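Local coordinates for protein putative metallopeptidase (Corynebacterium diphtheriae, PDB 3QOC) that is probably a metal-dependent aminopeptidase, represented here by its N-terminal creatinase/prolidase-like domain alone, at residues A[32-35]-A[36-39]. Sequence-based numbering, arbitrary orientation.
Sequences THLT and HIRY. With SO4 (sulfate ion), chain F.
Ile37 N donates to His33 O over 3.0 Å, the first of three i-to-i+4 bonds that open the helix 34-41, two residues after strand 28-31. Arg38 N to Leu34 O and Tyr39 N to Thr35 O follow in the same pattern. Thr35 O has a second donor, a water 3.0 Å from it, and Arg38 NH2 in turn donates to that water, so the arginine is tied back to its own helix through solvent. Bends at chi2 and chi3 carry the guanidinium group on to a sulfate, probably from the crystallisation liquor: Arg38 NH1 lies 2.7 Å from sulfate O4 and Arg38 NH2 3.1 Å from sulfate O2. Arg13 and Arg9 bind the same anion.

The N-cap residue, His33, also uses its side chain. With CG anti to the backbone N (chi1 -177°), its imidazole reaches across the first turn, and CD2 sits 3.6 Å above the His36 plane, over the ring centre. The result is a T-shaped pair with planes at 60° and centroids 4.6 Å apart. His36 ND1 is hydrogen-bonded to Glu102, which also accepts from the backbone N of Thr32 and His33. Ile37, the buried member of the turn, packs inward on Val31 and Ala48, its CD1 4.4 Å from Leu34 CD1.

As an example of a strand-to-helix junction, the turn combines backbone bonding, ring packing and one shared carboxylate. Glu102 holds both the chain entering the helix and the His36 ring, which probably restrains that ring's rotation beneath the His33 edge and would favour a proton on ND1.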
loop_
_atom_site.group_PDB
_atom_site.type_symbol
_atom_site.label_atom_id
_atom_site.label_comp_id
_atom_site.label_asym_id
_atom_site.label_seq_id
_atom_site.Cartn_x
_atom_site.Cartn_y
_atom_site.Cartn_z
ATOM N N THR A 32 4.662 -3.446 -0.315
ATOM C CA THR A 32 5.500 -3.423 -1.454
ATOM C C THR A 32 5.771 -4.821 -2.039
ATOM O O THR A 32 6.165 -4.953 -3.208
ATOM C CB THR A 32 6.861 -2.697 -1.101
ATOM O OG1 THR A 32 7.439 -3.276 0.084
ATOM C CG2 THR A 32 6.666 -1.141 -0.902
ATOM N N HIS A 33 5.583 -5.865 -1.267
ATOM C CA HIS A 33 5.803 -7.228 -1.823
ATOM C C HIS A 33 4.656 -7.617 -2.785
ATOM O O HIS A 33 3.469 -7.510 -2.440
ATOM C CB HIS A 33 5.910 -8.223 -0.681
ATOM C CG HIS A 33 6.211 -9.652 -1.118
ATOM N ND1 HIS A 33 7.458 -10.052 -1.565
ATOM C CD2 HIS A 33 5.437 -10.758 -1.146
ATOM C CE1 HIS A 33 7.443 -11.346 -1.843
ATOM N NE2 HIS A 33 6.224 -11.809 -1.601
ATOM N N LEU A 34 4.984 -8.020 -4.000
ATOM C CA LEU A 34 3.996 -8.105 -5.054
ATOM C C LEU A 34 2.894 -9.121 -4.781
ATOM O O LEU A 34 1.746 -8.873 -5.145
ATOM C CB LEU A 34 4.631 -8.357 -6.450
ATOM C CG LEU A 34 4.918 -7.065 -7.312
ATOM C CD1 LEU A 34 3.750 -6.346 -7.650
ATOM C CD2 LEU A 34 5.810 -6.014 -6.721
ATOM N N THR A 35 3.229 -10.305 -4.246
ATOM C CA THR A 35 2.198 -11.320 -4.033
ATOM C C THR A 35 1.227 -10.815 -2.963
ATOM O O THR A 35 0.035 -11.100 -3.012
ATOM C CB THR A 35 2.801 -12.672 -3.610
ATOM O OG1 THR A 35 3.392 -12.570 -2.317
ATOM C CG2 THR A 35 3.911 -13.102 -4.628
ATOM N N HIS A 36 1.736 -10.019 -2.027
ATOM C CA HIS A 36 0.875 -9.344 -1.029
ATOM C C HIS A 36 -0.033 -8.351 -1.680
ATOM O O HIS A 36 -1.259 -8.363 -1.421
ATOM C CB HIS A 36 1.658 -8.730 0.118
ATOM C CG HIS A 36 2.409 -9.740 0.929
ATOM N ND1 HIS A 36 3.386 -9.390 1.835
ATOM C CD2 HIS A 36 2.347 -11.098 0.952
ATOM C CE1 HIS A 36 3.916 -10.476 2.351
ATOM N NE2 HIS A 36 3.296 -11.537 1.840
ATOM N N ILE A 37 0.469 -7.570 -2.629
ATOM C CA ILE A 37 -0.398 -6.566 -3.319
ATOM C C ILE A 37 -1.502 -7.300 -4.115
ATOM O O ILE A 37 -2.685 -6.877 -4.191
ATOM C CB ILE A 37 0.446 -5.675 -4.201
ATOM C CG1 ILE A 37 1.357 -4.761 -3.352
ATOM C CG2 ILE A 37 -0.399 -4.979 -5.168
ATOM C CD1 ILE A 37 2.521 -4.143 -4.085
ATOM N N ARG A 38 -1.122 -8.416 -4.728
ATOM C CA ARG A 38 -2.063 -9.199 -5.525
ATOM C C ARG A 38 -3.176 -9.780 -4.655
ATOM O O ARG A 38 -4.352 -9.741 -5.016
ATOM C CB ARG A 38 -1.335 -10.322 -6.266
ATOM C CG ARG A 38 -2.002 -10.743 -7.565
ATOM C CD ARG A 38 -3.135 -11.723 -7.312
ATOM N NE ARG A 38 -2.844 -12.621 -6.197
ATOM C CZ ARG A 38 -3.758 -13.354 -5.570
ATOM N NH1 ARG A 38 -5.027 -13.298 -5.947
ATOM N NH2 ARG A 38 -3.402 -14.142 -4.565
ATOM N N TYR A 39 -2.784 -10.319 -3.507
ATOM C CA TYR A 39 -3.698 -10.915 -2.565
ATOM C C TYR A 39 -4.704 -9.822 -2.102
ATOM O O TYR A 39 -5.922 -10.082 -1.994
ATOM C CB TYR A 39 -2.854 -11.491 -1.402
ATOM C CG TYR A 39 -3.656 -12.068 -0.264
ATOM C CD1 TYR A 39 -4.092 -13.389 -0.285
ATOM C CD2 TYR A 39 -3.993 -11.291 0.815
ATOM C CE1 TYR A 39 -4.842 -13.905 0.770
ATOM C CE2 TYR A 39 -4.753 -11.813 1.943
ATOM C CZ TYR A 39 -5.166 -13.101 1.881
ATOM O OH TYR A 39 -5.911 -13.581 2.911
HETATM S S SO4 F . -7.109 -15.675 -4.901
HETATM O O1 SO4 F . -7.985 -16.173 -3.874
HETATM O O2 SO4 F . -5.864 -15.994 -4.265
HETATM O O3 SO4 F . -7.313 -16.379 -6.150
HETATM O O4 SO4 F . -7.442 -14.285 -5.179
HETATM O O HOH W 1 -0.960 -13.711 -4.125
#